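Local coordinates for protein Nab2p (Saccharomyces cerevisiae YJM1574, PDB 5L2L) that binds the poly(A) tails of mRNAs through its zinc fingers, protecting the transcripts from degradation and helping control tail length and nuclear export, at residues 48-53 with 63-68; 4-9 with 38-43. All coordinates share one frame; numbering follows the deposited sequence.

Interaction 1 of 2, residues 48-53 with 63-68; sequences INEDCR and CLFRHP. With ZN (zinc ion), chain U; nucleotides of chain G.
Phe65 meets Cys52 at its root: its CB lies 3.6 Å from Cys52 CB. CG stands anti to the carbonyl carbon (chi1 -69°), and the ring beyond it lies between Ile48 CD1 on one face and the base of A5 of chain G on the other. Glu50 O lies at the ring edge, near its plane. CD1 and CE1 run beside A5 C6 and N6, whereas CD2 and CE2 are next to C2. At the tip, CZ is 3.4 Å from A5 C5. On the face away from the base, Ile48 CD1 makes a CH-pi contact 3.8 Å from the ring centroid and only 9° off the normal, so the methyl group backs the ring against the base.

Two backbone bonds make a single beta bridge between Asp51 and Arg66: Arg66 N donates to Glu50 O at 3.0 Å and Cys52 N to Arg66 O at 2.9 Å. Arg66 NE reaches Asp51 OD1 at 3.1 Å in a salt bridge, the oxygen lying in the guanidinium plane. The adenine is read at its polar edge: N6 donates to Glu50 OE2 and Asp51 O, and Arg53 N donates to N1 nearly straight (N-H...N 171°).

No helix or strand surrounds this site in the loop-built chain. Cys52, Cys63 and His67 bind zinc and Cys58 completes the C3H1-type finger; Lys10 pairs with Glu50 and touches Phe65, while Gln8 packs on Ile48.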
loop_
_atom_site.group_PDB
_atom_site.type_symbol
_atom_site.label_atom_id
_atom_site.label_comp_id
_atom_site.label_asym_id
_atom_site.label_seq_id
_atom_site.Cartn_x
_atom_site.Cartn_y
_atom_site.Cartn_z
ATOM N N ILE F 48 19.192 5.678 -8.639
ATOM C CA ILE F 48 18.016 5.539 -9.499
ATOM C C ILE F 48 18.210 6.384 -10.750
ATOM O O ILE F 48 18.657 7.536 -10.672
ATOM C CB ILE F 48 16.738 5.972 -8.755
ATOM C CG1 ILE F 48 16.472 5.101 -7.518
ATOM C CG2 ILE F 48 15.536 5.944 -9.696
ATOM C CD1 ILE F 48 15.485 5.765 -6.550
ATOM N N ASN F 49 17.814 5.847 -11.905
ATOM C CA ASN F 49 18.010 6.539 -13.186
ATOM C C ASN F 49 16.830 7.470 -13.504
ATOM O O ASN F 49 16.128 7.320 -14.510
ATOM C CB ASN F 49 18.227 5.515 -14.301
ATOM C CG ASN F 49 19.520 4.721 -14.126
ATOM O OD1 ASN F 49 20.544 5.259 -13.684
ATOM N ND2 ASN F 49 19.475 3.429 -14.472
ATOM N N GLU F 50 16.636 8.466 -12.635
ATOM C CA GLU F 50 15.562 9.454 -12.767
ATOM C C GLU F 50 15.951 10.713 -11.984
ATOM O O GLU F 50 16.534 10.610 -10.908
ATOM C CB GLU F 50 14.216 8.900 -12.244
ATOM C CG GLU F 50 13.034 9.860 -12.404
ATOM C CD GLU F 50 11.702 9.313 -11.886
ATOM O OE1 GLU F 50 11.551 8.085 -11.738
ATOM O OE2 GLU F 50 10.781 10.129 -11.646
ATOM N N ASP F 51 15.627 11.892 -12.527
ATOM C CA ASP F 51 15.939 13.153 -11.857
ATOM C C ASP F 51 15.071 13.360 -10.614
ATOM O O ASP F 51 13.855 13.144 -10.645
ATOM C CB ASP F 51 15.719 14.334 -12.811
ATOM C CG ASP F 51 16.775 14.440 -13.890
ATOM O OD1 ASP F 51 17.863 13.830 -13.778
ATOM O OD2 ASP F 51 16.522 15.175 -14.857
ATOM N N CYS F 52 15.696 13.806 -9.520
ATOM C CA CYS F 52 14.951 14.127 -8.292
ATOM C C CYS F 52 13.984 15.301 -8.503
ATOM O O CYS F 52 14.376 16.366 -9.007
ATOM C CB CYS F 52 15.913 14.469 -7.146
ATOM S SG CYS F 52 15.050 14.732 -5.533
ATOM N N ARG F 53 12.723 15.110 -8.069
ATOM C CA ARG F 53 11.713 16.171 -8.139
ATOM C C ARG F 53 12.103 17.401 -7.330
ATOM O O ARG F 53 11.637 18.513 -7.623
ATOM C CB ARG F 53 10.357 15.665 -7.635
ATOM C CG ARG F 53 9.661 14.695 -8.565
ATOM C CD ARG F 53 8.465 14.033 -7.879
ATOM N NE ARG F 53 7.884 13.038 -8.757
ATOM C CZ ARG F 53 6.913 12.194 -8.411
ATOM N NH1 ARG F 53 6.372 12.245 -7.201
ATOM N NH2 ARG F 53 6.466 11.333 -9.304
ATOM N N CYS F 63 18.403 10.140 -0.192
ATOM C CA CYS F 63 17.790 10.145 -1.521
ATOM C C CYS F 63 18.690 9.497 -2.574
ATOM O O CYS F 63 19.863 9.863 -2.718
ATOM C CB CYS F 63 17.456 11.591 -1.920
ATOM S SG CYS F 63 16.498 11.771 -3.453
ATOM N N LEU F 64 18.112 8.565 -3.350
ATOM C CA LEU F 64 18.821 7.844 -4.402
ATOM C C LEU F 64 18.609 8.412 -5.809
ATOM O O LEU F 64 19.180 7.868 -6.766
ATOM C CB LEU F 64 18.403 6.361 -4.392
ATOM C CG LEU F 64 18.708 5.575 -3.118
ATOM C CD1 LEU F 64 18.141 4.142 -3.161
ATOM C CD2 LEU F 64 20.212 5.524 -2.864
ATOM N N PHE F 65 17.803 9.464 -5.975
ATOM C CA PHE F 65 17.536 10.044 -7.295
ATOM C C PHE F 65 18.716 10.931 -7.747
ATOM O O PHE F 65 19.619 11.255 -6.967
ATOM C CB PHE F 65 16.212 10.845 -7.270
ATOM C CG PHE F 65 14.967 9.978 -7.110
ATOM C CD1 PHE F 65 14.312 9.449 -8.230
ATOM C CD2 PHE F 65 14.437 9.717 -5.849
ATOM C CE1 PHE F 65 13.183 8.646 -8.089
ATOM C CE2 PHE F 65 13.292 8.923 -5.706
ATOM C CZ PHE F 65 12.668 8.382 -6.835
ATOM N N ARG F 66 18.722 11.312 -9.041
ATOM C CA ARG F 66 19.800 12.149 -9.588
ATOM C C ARG F 66 19.620 13.618 -9.216
ATOM O O ARG F 66 18.527 14.175 -9.339
ATOM C CB ARG F 66 19.878 12.048 -11.115
ATOM C CG ARG F 66 20.359 10.720 -11.680
ATOM C CD ARG F 66 20.694 10.848 -13.186
ATOM N NE ARG F 66 19.508 11.215 -13.966
ATOM C CZ ARG F 66 18.881 10.423 -14.826
ATOM N NH1 ARG F 66 19.319 9.194 -15.066
ATOM N NH2 ARG F 66 17.804 10.864 -15.461
ATOM N N HIS F 67 20.713 14.264 -8.803
ATOM C CA HIS F 67 20.663 15.682 -8.445
ATOM C C HIS F 67 21.618 16.513 -9.293
ATOM O O HIS F 67 22.644 16.007 -9.763
ATOM C CB HIS F 67 21.008 15.893 -6.964
ATOM C CG HIS F 67 20.104 15.147 -6.034
ATOM N ND1 HIS F 67 20.411 13.894 -5.550
ATOM C CD2 HIS F 67 18.874 15.446 -5.547
ATOM C CE1 HIS F 67 19.417 13.461 -4.795
ATOM N NE2 HIS F 67 18.471 14.377 -4.778
ATOM N N PRO F 68 21.316 17.796 -9.494
ATOM C CA PRO F 68 22.250 18.684 -10.178
ATOM C C PRO F 68 23.520 18.869 -9.370
ATOM O O PRO F 68 23.529 18.662 -8.149
ATOM C CB PRO F 68 21.475 20.008 -10.281
ATOM C CG PRO F 68 20.072 19.663 -10.120
ATOM C CD PRO F 68 20.034 18.471 -9.218
HETATM ZN ZN ZN U . 16.599 14.062 -3.877
ATOM P P A G 5 4.857 8.636 -6.991
ATOM O OP1 A G 5 4.493 9.932 -7.595
ATOM O OP2 A G 5 5.832 7.776 -7.690
ATOM O "O5'" A G 5 5.405 9.008 -5.543
ATOM C "C5'" A G 5 5.695 7.999 -4.570
ATOM C "C4'" A G 5 6.813 8.429 -3.646
ATOM O "O4'" A G 5 8.083 8.436 -4.373
ATOM C "C3'" A G 5 6.667 9.823 -3.053
ATOM O "O3'" A G 5 7.266 9.834 -1.761
ATOM C "C2'" A G 5 7.473 10.678 -4.030
ATOM O "O2'" A G 5 7.932 11.920 -3.526
ATOM C "C1'" A G 5 8.630 9.744 -4.380
ATOM N N9 A G 5 9.197 10.018 -5.712
ATOM C C8 A G 5 8.754 9.550 -6.916
ATOM N N7 A G 5 9.423 9.984 -7.960
ATOM C C5 A G 5 10.382 10.829 -7.401
ATOM C C6 A G 5 11.415 11.602 -7.959
ATOM N N6 A G 5 11.653 11.659 -9.273
ATOM N N1 A G 5 12.185 12.344 -7.124
ATOM C C2 A G 5 11.945 12.265 -5.807
ATOM N N3 A G 5 11.014 11.552 -5.164
ATOM C C4 A G 5 10.250 10.856 -6.018
ATOM P P A G 7 5.248 14.600 -4.194
ATOM O OP1 A G 7 3.984 14.369 -4.924
ATOM O OP2 A G 7 6.423 13.752 -4.516
ATOM O "O5'" A G 7 5.691 16.117 -4.406
ATOM C "C5'" A G 7 6.491 16.537 -5.496
ATOM C "C4'" A G 7 6.792 18.008 -5.372
ATOM O "O4'" A G 7 7.772 18.366 -6.376
ATOM C "C3'" A G 7 5.602 18.936 -5.590
ATOM O "O3'" A G 7 5.784 20.136 -4.823
ATOM C "C2'" A G 7 5.710 19.248 -7.082
ATOM O "O2'" A G 7 5.072 20.439 -7.483
ATOM C "C1'" A G 7 7.229 19.329 -7.258
ATOM N N9 A G 7 7.727 19.006 -8.599
ATOM C C8 A G 7 8.698 19.686 -9.303
ATOM N N7 A G 7 8.971 19.151 -10.467
ATOM C C5 A G 7 8.140 18.037 -10.528
ATOM C C6 A G 7 7.962 17.054 -11.518
ATOM N N6 A G 7 8.639 17.055 -12.675
ATOM N N1 A G 7 7.059 16.070 -11.274
ATOM C C2 A G 7 6.383 16.082 -10.113
ATOM N N3 A G 7 6.466 16.955 -9.105
ATOM C C4 A G 7 7.375 17.919 -9.378
HETATM O O HOH W 1 20.700 8.739 -9.101
HETATM O O HOH W 2 19.154 16.101 -11.627
HETATM O O HOH W 3 16.985 16.949 -10.044
#

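Interaction 2 of 2, residues 4-9 with 38-43; sequences KSLEQC and TRIDCL. With ZN (zinc ion), chain S; ZN (zinc ion), chain T; nucleotides of chain H; nucleotides of chain C.
Lys4 makes the first touch, its CB standing 4.0 Å from Ile40 CG1. Ile40 CG1 is anti to the backbone N (chi1 -169°), and from it CD1 reaches Ser5 O at 3.6 Å. Ser5 turns its hydroxyl back into its own segment, where OG accepts from Glu7 N in an ST turn. Leu6 follows with the main apolar contact. Its CD2 lies 3.8 Å from Ile40 CD1 and 3.7 Å from Thr38 C, while CD1 rests near Thr38 CA. Gln8 reaches Cys42 O through a water that accepts from its NE2, while its OE1 is hydrogen-bonded to the zinc ligand His46 of finger 6. Cys9 closes the walk at the zinc of finger 5; Cys42 binds that of finger 6.

Both segments also meet RNA. Gln8 O accepts from A3 N6 of chain C; across the contact, Asp41 O accepts from A10 N6 of chain H and Leu43 N donates to its N1. Arg39 grips Asp41 side-on through NE and NH2, and A10 N1 lies 3.6 Å above its guanidinium centre. Leu43 CD2 lies 3.7 Å from A10 C6; an alanine here, lacking CG and both methyls, would probably open a gap against A10 C6 and N1.

The two segments share no direct hydrogen bond: aliphatic groups and one water join them, Arg23 links Leu6 O with Arg39 O, and the direct bonds to adenine come from backbone atoms of each segment.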
loop_
_atom_site.group_PDB
_atom_site.type_symbol
_atom_site.label_atom_id
_atom_site.label_comp_id
_atom_site.label_asym_id
_atom_site.label_seq_id
_atom_site.Cartn_x
_atom_site.Cartn_y
_atom_site.Cartn_z
ATOM N N LYS F 4 15.189 -10.614 -14.065
ATOM C CA LYS F 4 15.499 -9.626 -13.041
ATOM C C LYS F 4 16.493 -8.598 -13.576
ATOM O O LYS F 4 17.413 -8.939 -14.328
ATOM C CB LYS F 4 16.079 -10.312 -11.801
ATOM C CG LYS F 4 15.169 -11.340 -11.132
ATOM C CD LYS F 4 14.002 -10.688 -10.430
ATOM C CE LYS F 4 13.236 -11.696 -9.578
ATOM N NZ LYS F 4 11.978 -11.123 -8.990
ATOM N N SER F 5 16.303 -7.335 -13.182
ATOM C CA SER F 5 17.154 -6.228 -13.599
ATOM C C SER F 5 17.955 -5.665 -12.426
ATOM O O SER F 5 17.486 -5.634 -11.280
ATOM C CB SER F 5 16.321 -5.097 -14.221
ATOM O OG SER F 5 17.128 -3.948 -14.478
ATOM N N LEU F 6 19.178 -5.206 -12.728
ATOM C CA LEU F 6 19.987 -4.491 -11.743
ATOM C C LEU F 6 19.490 -3.064 -11.481
ATOM O O LEU F 6 19.874 -2.464 -10.476
ATOM C CB LEU F 6 21.449 -4.449 -12.199
ATOM C CG LEU F 6 22.236 -5.756 -12.139
ATOM C CD1 LEU F 6 23.569 -5.619 -12.837
ATOM C CD2 LEU F 6 22.455 -6.226 -10.709
ATOM N N GLU F 7 18.650 -2.508 -12.345
ATOM C CA GLU F 7 18.141 -1.164 -12.110
ATOM C C GLU F 7 17.377 -1.095 -10.790
ATOM O O GLU F 7 16.676 -2.036 -10.405
ATOM C CB GLU F 7 17.234 -0.733 -13.255
ATOM C CG GLU F 7 17.984 -0.438 -14.525
ATOM C CD GLU F 7 17.282 0.606 -15.371
ATOM O OE1 GLU F 7 16.161 0.323 -15.852
ATOM O OE2 GLU F 7 17.841 1.717 -15.529
ATOM N N GLN F 8 17.522 0.036 -10.102
ATOM C CA GLN F 8 16.942 0.219 -8.774
ATOM C C GLN F 8 15.444 0.532 -8.823
ATOM O O GLN F 8 15.021 1.456 -9.521
ATOM C CB GLN F 8 17.661 1.368 -8.060
ATOM C CG GLN F 8 17.472 1.355 -6.565
ATOM C CD GLN F 8 18.244 0.214 -5.923
ATOM O OE1 GLN F 8 19.257 -0.240 -6.461
ATOM N NE2 GLN F 8 17.760 -0.272 -4.807
ATOM N N CYS F 9 14.644 -0.213 -8.042
ATOM C CA CYS F 9 13.228 0.123 -7.866
ATOM C C CYS F 9 13.081 1.438 -7.113
ATOM O O CYS F 9 13.619 1.586 -6.016
ATOM C CB CYS F 9 12.497 -0.967 -7.087
ATOM S SG CYS F 9 10.709 -0.604 -6.921
ATOM N N THR F 38 26.968 -5.424 -9.248
ATOM C CA THR F 38 26.286 -6.417 -10.076
ATOM C C THR F 38 25.651 -7.565 -9.283
ATOM O O THR F 38 25.267 -8.576 -9.887
ATOM C CB THR F 38 27.248 -7.006 -11.109
ATOM O OG1 THR F 38 28.392 -7.543 -10.444
ATOM C CG2 THR F 38 27.693 -5.962 -12.097
ATOM N N ARG F 39 25.526 -7.445 -7.962
ATOM C CA ARG F 39 24.881 -8.482 -7.154
ATOM C C ARG F 39 23.365 -8.317 -7.210
ATOM O O ARG F 39 22.825 -7.311 -6.739
ATOM C CB ARG F 39 25.377 -8.428 -5.706
ATOM C CG ARG F 39 24.644 -9.412 -4.794
ATOM C CD ARG F 39 25.191 -9.493 -3.368
ATOM N NE ARG F 39 24.340 -10.382 -2.586
ATOM C CZ ARG F 39 24.626 -10.902 -1.394
ATOM N NH1 ARG F 39 25.779 -10.641 -0.776
ATOM N NH2 ARG F 39 23.735 -11.708 -0.827
ATOM N N ILE F 40 22.661 -9.318 -7.746
ATOM C CA ILE F 40 21.264 -9.070 -8.128
ATOM C C ILE F 40 20.345 -8.911 -6.902
ATOM O O ILE F 40 19.332 -8.189 -6.967
ATOM C CB ILE F 40 20.785 -10.180 -9.095
ATOM C CG1 ILE F 40 19.437 -9.818 -9.742
ATOM C CG2 ILE F 40 20.691 -11.513 -8.381
ATOM C CD1 ILE F 40 19.476 -8.544 -10.637
ATOM N N ASP F 41 20.679 -9.530 -5.768
ATOM C CA ASP F 41 19.878 -9.406 -4.551
ATOM C C ASP F 41 20.482 -8.431 -3.526
ATOM O O ASP F 41 20.096 -8.466 -2.347
ATOM C CB ASP F 41 19.689 -10.782 -3.907
ATOM C CG ASP F 41 20.991 -11.352 -3.367
ATOM O OD1 ASP F 41 22.048 -11.109 -3.985
ATOM O OD2 ASP F 41 20.956 -12.042 -2.326
ATOM N N CYS F 42 21.399 -7.556 -3.942
ATOM C CA CYS F 42 22.007 -6.599 -3.010
ATOM C C CYS F 42 20.940 -5.730 -2.340
ATOM O O CYS F 42 20.050 -5.194 -3.009
ATOM C CB CYS F 42 23.021 -5.716 -3.744
ATOM S SG CYS F 42 23.983 -4.596 -2.669
ATOM N N LEU F 43 21.031 -5.580 -1.014
ATOM C CA LEU F 43 20.024 -4.845 -0.252
ATOM C C LEU F 43 20.394 -3.389 0.023
ATOM O O LEU F 43 19.592 -2.667 0.628
ATOM C CB LEU F 43 19.731 -5.564 1.079
ATOM C CG LEU F 43 20.815 -5.768 2.137
ATOM C CD1 LEU F 43 21.125 -4.472 2.926
ATOM C CD2 LEU F 43 20.352 -6.877 3.088
HETATM ZN ZN ZN S . 9.684 -2.719 -7.004
HETATM ZN ZN ZN T . 25.123 -3.226 -4.192
ATOM P P A H 10 25.339 -11.746 7.459
ATOM O OP1 A H 10 24.676 -13.072 7.444
ATOM O OP2 A H 10 26.202 -11.382 8.611
ATOM O "O5'" A H 10 26.164 -11.600 6.109
ATOM C "C5'" A H 10 27.562 -11.326 6.109
ATOM C "C4'" A H 10 27.921 -10.269 5.094
ATOM O "O4'" A H 10 27.035 -10.385 3.940
ATOM C "C3'" A H 10 27.790 -8.828 5.584
ATOM O "O3'" A H 10 28.798 -8.016 4.973
ATOM C "C2'" A H 10 26.417 -8.421 5.052
ATOM O "O2'" A H 10 26.230 -7.028 4.920
ATOM C "C1'" A H 10 26.409 -9.132 3.704
ATOM N N9 A H 10 25.079 -9.356 3.120
ATOM C C8 A H 10 24.095 -10.204 3.557
ATOM N N7 A H 10 23.010 -10.195 2.825
ATOM C C5 A H 10 23.273 -9.263 1.829
ATOM C C6 A H 10 22.519 -8.807 0.727
ATOM N N6 A H 10 21.281 -9.215 0.425
ATOM N N1 A H 10 23.084 -7.878 -0.075
ATOM C C2 A H 10 24.332 -7.460 0.206
ATOM N N3 A H 10 25.143 -7.828 1.199
ATOM C C4 A H 10 24.549 -8.740 1.992
ATOM P P A C 3 8.629 -1.080 -16.868
ATOM O OP1 A C 3 8.955 -2.469 -16.438
ATOM O OP2 A C 3 9.046 -0.613 -18.219
ATOM O "O5'" A C 3 7.057 -0.835 -16.707
ATOM C "C5'" A C 3 6.201 -1.832 -16.145
ATOM C "C4'" A C 3 5.866 -1.528 -14.703
ATOM O "O4'" A C 3 7.121 -1.314 -13.985
ATOM C "C3'" A C 3 5.020 -0.264 -14.491
ATOM O "O3'" A C 3 4.080 -0.430 -13.401
ATOM C "C2'" A C 3 6.082 0.794 -14.158
ATOM O "O2'" A C 3 5.607 1.892 -13.409
ATOM C "C1'" A C 3 7.114 -0.032 -13.379
ATOM N N9 A C 3 8.486 0.520 -13.359
ATOM C C8 A C 3 9.277 1.006 -14.381
ATOM N N7 A C 3 10.468 1.442 -13.992
ATOM C C5 A C 3 10.481 1.235 -12.607
ATOM C C6 A C 3 11.437 1.480 -11.579
ATOM N N6 A C 3 12.653 2.006 -11.748
ATOM N N1 A C 3 11.102 1.148 -10.309
ATOM C C2 A C 3 9.899 0.605 -10.092
ATOM N N3 A C 3 8.925 0.333 -10.956
ATOM C C4 A C 3 9.265 0.674 -12.217
HETATM O O HOH W 4 19.223 -2.562 -3.597
#

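Overall arrangement
Interaction 1 is partly buried and closes finger 7 upon itself, with both segments contributing ligands to one zinc. Interaction 2 is a surface contact between fingers 5 and 6, each segment supplying a ligand to a different zinc. The chemistry follows: straight backbone hydrogen bonds, a salt bridge and a phenyl ring held between a methyl group and an adenine within the finger, against sparse aliphatic touches and a water bridge between the two segments of neighbouring fingers. Both nonetheless present a backbone carbonyl and N-H to an adenine. Their centres are about 17 Å apart, on opposite sides of the chain's centre, yet they touch: Asn49 ND2 lies 2.6 Å from Glu7 OE2, a probable hydrogen bond, and Ile48 CG1 packs on Gln8 CB.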